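Local coordinates for protein glutathione S-transferase enzyme with thioredoxin-like domain (PDB 4L8E) that binds glutathione in a glutathione S-transferase fold and probably catalyses its conjugation, through the thiol sulfur, to electrophilic substrates, at residues 102-105 against 106-110; 161-164 against 165-169. All coordinates share one frame; numbering follows the deposited sequence.

Contact 1: 102-105 against 106-110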
loop_
_atom_site.group_PDB
_atom_site.type_symbol
_atom_site.label_atom_id
_atom_site.label_comp_id
_atom_site.label_asym_id
_atom_site.label_seq_id
_atom_site.Cartn_x
_atom_site.Cartn_y
_atom_site.Cartn_z
ATOM N N ILE A 102 2.606 3.605 9.694
ATOM C CA ILE A 102 2.464 4.453 10.884
ATOM C C ILE A 102 1.132 4.200 11.551
ATOM O O ILE A 102 1.054 4.054 12.769
ATOM C CB ILE A 102 2.579 5.933 10.507
ATOM C CG1 ILE A 102 3.982 6.206 9.968
ATOM C CG2 ILE A 102 2.260 6.834 11.707
ATOM C CD1 ILE A 102 4.115 7.565 9.283
ATOM N N LEU A 103 0.071 4.132 10.756
ATOM C CA LEU A 103 -1.250 3.869 11.309
ATOM C C LEU A 103 -1.287 2.519 12.023
ATOM O O LEU A 103 -1.846 2.402 13.109
ATOM C CB LEU A 103 -2.345 3.963 10.226
ATOM C CG LEU A 103 -2.688 5.373 9.734
ATOM C CD1 LEU A 103 -3.638 5.283 8.554
ATOM C CD2 LEU A 103 -3.283 6.231 10.831
ATOM N N LEU A 104 -0.703 1.502 11.407
ATOM C CA LEU A 104 -0.684 0.177 12.005
ATOM C C LEU A 104 0.117 0.182 13.295
ATOM O O LEU A 104 -0.310 -0.369 14.311
ATOM C CB LEU A 104 -0.104 -0.831 11.002
ATOM C CG LEU A 104 0.024 -2.265 11.496
ATOM C CD1 LEU A 104 -1.302 -2.769 12.012
ATOM C CD2 LEU A 104 0.541 -3.146 10.362
ATOM N N TYR A 105 1.295 0.801 13.269
ATOM C CA TYR A 105 2.139 0.870 14.457
ATOM C C TYR A 105 1.430 1.582 15.608
ATOM O O TYR A 105 1.476 1.121 16.748
ATOM C CB TYR A 105 3.441 1.599 14.117
ATOM C CG TYR A 105 4.336 1.857 15.292
ATOM C CD1 TYR A 105 5.282 0.939 15.683
ATOM C CD2 TYR A 105 4.252 3.046 16.012
ATOM C CE1 TYR A 105 6.116 1.179 16.760
ATOM C CE2 TYR A 105 5.086 3.305 17.087
ATOM C CZ TYR A 105 6.028 2.363 17.466
ATOM O OH TYR A 105 6.881 2.574 18.521
ATOM N N LEU A 106 0.791 2.719 15.309
ATOM C CA LEU A 106 0.112 3.492 16.350
ATOM C C LEU A 106 -1.141 2.774 16.863
ATOM O O LEU A 106 -1.456 2.841 18.053
ATOM C CB LEU A 106 -0.253 4.889 15.834
ATOM C CG LEU A 106 0.956 5.819 15.622
ATOM C CD1 LEU A 106 0.493 7.133 15.019
ATOM C CD2 LEU A 106 1.693 6.034 16.904
ATOM N N ALA A 107 -1.865 2.130 15.956
ATOM C CA ALA A 107 -3.055 1.368 16.363
ATOM C C ALA A 107 -2.644 0.241 17.297
ATOM O O ALA A 107 -3.304 -0.002 18.301
ATOM C CB ALA A 107 -3.794 0.862 15.141
ATOM N N ASN A 108 -1.520 -0.427 17.008
ATOM C CA ASN A 108 -1.024 -1.499 17.870
ATOM C C ASN A 108 -0.536 -0.983 19.205
ATOM O O ASN A 108 -0.804 -1.568 20.243
ATOM C CB ASN A 108 0.102 -2.288 17.190
ATOM C CG ASN A 108 -0.393 -3.175 16.075
ATOM O OD1 ASN A 108 -1.576 -3.496 16.009
ATOM N ND2 ASN A 108 0.517 -3.607 15.197
ATOM N N LYS A 109 0.169 0.137 19.183
ATOM C CA LYS A 109 0.708 0.728 20.405
ATOM C C LYS A 109 -0.396 1.176 21.368
ATOM O O LYS A 109 -0.318 0.921 22.562
ATOM C CB LYS A 109 1.607 1.912 20.070
ATOM C CG LYS A 109 2.330 2.438 21.297
ATOM C CD LYS A 109 3.388 3.460 20.963
ATOM C CE LYS A 109 4.258 3.694 22.206
ATOM N NZ LYS A 109 4.904 4.984 22.161
ATOM N N THR A 110 -1.447 1.783 20.829
ATOM C CA THR A 110 -2.520 2.349 21.646
ATOM C C THR A 110 -3.683 1.390 21.886
ATOM O O THR A 110 -4.479 1.612 22.794
ATOM C CB THR A 110 -3.123 3.575 20.983
ATOM O OG1 THR A 110 -3.706 3.190 19.726
ATOM C CG2 THR A 110 -2.046 4.652 20.749
#
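Ile102 and Leu106 sit one helical turn apart and run alongside each other in one direction, with Ile102 CG2 3.8 Å from Leu106 CD1. Leu106 holds its CG anti to its own carbonyl carbon (chi1 -70°), which leans the branch back over the preceding turn; its other methyl, CD2, comes 4.0 Å from Tyr105 CD2. On another side of the helix Leu104 CD1 meets the amide of Asn108 at ND2, 3.8 Å away, and the amide oxygen OD1 accepts a hydrogen bond from Arg121. The extended chain of Lys109 runs beside the Tyr105 ring, Lys109 CD 4.2 Å from Tyr105 CE2, and both polar ends converge on Asp84: Tyr105 OH by a hydrogen bond, Lys109 NZ by a salt bridge.

Four successive i to i+4 backbone bonds carry the helix, from Leu106 N to Ile102 O (2.9 Å) through Lys109 N to Tyr105 O. At the C-terminal end Leu106 O is gripped twice, by Thr110 N and by Thr110 OG1 (2.8 Å) from opposite faces of its carbonyl plane.

This last part of helix 99-110 is wedged between the sheet side of the thioredoxin-like domain and the helical domain. Ile102, Leu103 and Leu106 face helix 37-49, Ile102 and Tyr105 also rest on strand 94-97, Leu103 and Ala107 reach helix 188-197, and Leu104 packs on Leu125 of the second subunit.

Contact 2: 161-164 against 165-169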
loop_
_atom_site.group_PDB
_atom_site.type_symbol
_atom_site.label_atom_id
_atom_site.label_comp_id
_atom_site.label_asym_id
_atom_site.label_seq_id
_atom_site.Cartn_x
_atom_site.Cartn_y
_atom_site.Cartn_z
ATOM N N THR A 161 -9.042 9.353 -14.655
ATOM C CA THR A 161 -10.453 9.672 -14.437
ATOM C C THR A 161 -11.290 8.383 -14.316
ATOM O O THR A 161 -12.025 8.221 -13.346
ATOM C CB THR A 161 -11.029 10.555 -15.562
ATOM O OG1 THR A 161 -10.322 11.799 -15.606
ATOM C CG2 THR A 161 -12.513 10.822 -15.340
ATOM N N GLU A 162 -11.173 7.474 -15.290
ATOM C CA GLU A 162 -11.905 6.199 -15.268
ATOM C C GLU A 162 -11.536 5.342 -14.062
ATOM O O GLU A 162 -12.396 4.701 -13.455
ATOM C CB GLU A 162 -11.690 5.425 -16.576
ATOM C CG GLU A 162 -12.428 6.055 -17.740
ATOM C CD GLU A 162 -12.138 5.378 -19.050
ATOM O OE1 GLU A 162 -11.409 4.363 -19.053
ATOM O OE2 GLU A 162 -12.636 5.874 -20.076
ATOM N N GLU A 163 -10.257 5.329 -13.704
ATOM C CA GLU A 163 -9.820 4.563 -12.534
ATOM C C GLU A 163 -10.351 5.176 -11.247
ATOM O O GLU A 163 -10.747 4.455 -10.343
ATOM C CB GLU A 163 -8.291 4.444 -12.513
ATOM C CG GLU A 163 -7.691 3.766 -11.263
ATOM C CD GLU A 163 -8.136 2.330 -11.041
ATOM O OE1 GLU A 163 -8.703 1.671 -11.968
ATOM O OE2 GLU A 163 -7.906 1.847 -9.906
ATOM N N SER A 164 -10.391 6.509 -11.179
ATOM C CA SER A 164 -10.941 7.183 -10.006
ATOM C C SER A 164 -12.403 6.770 -9.838
ATOM O O SER A 164 -12.849 6.474 -8.728
ATOM C CB SER A 164 -10.836 8.700 -10.153
ATOM O OG SER A 164 -9.469 9.096 -10.161
ATOM N N GLN A 165 -13.147 6.747 -10.931
ATOM C CA GLN A 165 -14.552 6.326 -10.893
ATOM C C GLN A 165 -14.675 4.886 -10.387
ATOM O O GLN A 165 -15.551 4.569 -9.578
ATOM C CB GLN A 165 -15.190 6.487 -12.267
ATOM C CG GLN A 165 -15.364 7.969 -12.615
ATOM C CD GLN A 165 -15.698 8.222 -14.060
ATOM O OE1 GLN A 165 -15.608 7.335 -14.906
ATOM N NE2 GLN A 165 -16.098 9.439 -14.352
ATOM N N ARG A 166 -13.801 4.010 -10.867
ATOM C CA ARG A 166 -13.841 2.604 -10.446
ATOM C C ARG A 166 -13.616 2.458 -8.947
ATOM O O ARG A 166 -14.283 1.677 -8.263
ATOM C CB ARG A 166 -12.781 1.788 -11.171
ATOM C CG ARG A 166 -12.929 0.280 -10.990
ATOM C CD ARG A 166 -11.715 -0.476 -11.504
ATOM N NE ARG A 166 -10.554 -0.214 -10.684
ATOM C CZ ARG A 166 -10.316 -0.772 -9.498
ATOM N NH1 ARG A 166 -11.117 -1.728 -9.026
ATOM N NH2 ARG A 166 -9.234 -0.398 -8.798
ATOM N N LEU A 167 -12.636 3.187 -8.461
ATOM C CA LEU A 167 -12.301 3.190 -7.039
ATOM C C LEU A 167 -13.430 3.698 -6.155
ATOM O O LEU A 167 -13.729 3.093 -5.098
ATOM C CB LEU A 167 -11.033 4.021 -6.830
ATOM C CG LEU A 167 -9.777 3.320 -7.340
ATOM C CD1 LEU A 167 -8.661 4.333 -7.521
ATOM C CD2 LEU A 167 -9.327 2.214 -6.417
ATOM N N TYR A 168 -14.076 4.792 -6.567
ATOM C CA TYR A 168 -15.214 5.302 -5.810
ATOM C C TYR A 168 -16.375 4.304 -5.832
ATOM O O TYR A 168 -17.111 4.166 -4.866
ATOM C CB TYR A 168 -15.651 6.693 -6.297
ATOM C CG TYR A 168 -14.886 7.820 -5.603
ATOM C CD1 TYR A 168 -13.654 8.254 -6.084
ATOM C CD2 TYR A 168 -15.385 8.433 -4.460
ATOM C CE1 TYR A 168 -12.947 9.256 -5.457
ATOM C CE2 TYR A 168 -14.686 9.444 -3.832
ATOM C CZ TYR A 168 -13.471 9.850 -4.330
ATOM O OH TYR A 168 -12.805 10.850 -3.680
ATOM N N LYS A 169 -16.514 3.591 -6.936
ATOM C CA LYS A 169 -17.565 2.577 -7.052
ATOM C C LYS A 169 -17.294 1.407 -6.096
ATOM O O LYS A 169 -18.203 0.938 -5.408
ATOM C CB LYS A 169 -17.676 2.081 -8.487
ATOM C CG LYS A 169 -18.701 0.991 -8.665
ATOM C CD LYS A 169 -18.696 0.467 -10.108
ATOM C CE LYS A 169 -19.915 -0.390 -10.392
ATOM N NZ LYS A 169 -19.782 -1.112 -11.687
#
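Glu163 and Arg166 run alongside each other and close a bidentate, side-on salt bridge along the helix. Arg166 NE reaches Glu163 OE1 at 2.9 Å and Arg166 NH2 reaches Glu163 OE2 at 2.8 Å, each on the syn side of its oxygen. Both oxygens lie nearly in the guanidinium plane, but the two groups are turned 31° apart and the donors sit out of the carboxylate plane, more so at OE1 than at OE2. Bends in both chains, at chi2 of Glu163 (61°) and chi3 of Arg166 (68°), bring the ends together.

Apolar contact is lighter: Glu163 CG lies 3.9 Å from Leu167 CD1. Separately, the Gln165 amide packs on a methyl, Gln165 NE2 4.0 Å from Thr161 CG2.

In the backbone, Gln165, Arg166, Leu167 and Tyr168 each donate to the carbonyl four residues earlier, and Ser164 O also meets the edge of the Tyr168 ring, 3.3 Å from Tyr168 CD1.

The i to i+3 salt bridge marks the surface of helix 154-175, where Arg166 NH1 hydrogen-bonds Asn76 of the second subunit. Glu163, Ser164 and Leu167 pack on helix 118-145, and Tyr168 meets Phe135 there while its OH bonds to Gln203.

In the fold
From the N terminus the chain builds the four-stranded sheet of the thioredoxin-like domain before entering helix 99-110, where contact 1 lies. It then crosses into the helical domain through helix 118-145 and reaches contact 2 in helix 154-175. Each contact joins neighbouring turns of one helix and closes no long loop; the two follow in series, neither nesting nor crossing. The centres of contact 1 and contact 2 are about 29 Å apart, on opposite sides of the chain's centre. Their nearest atoms are about 16 Å apart. Helix 118-145 lies between them in sequence. Both contacts also reach the second subunit, so each domain contributes a helix to the dimer interface.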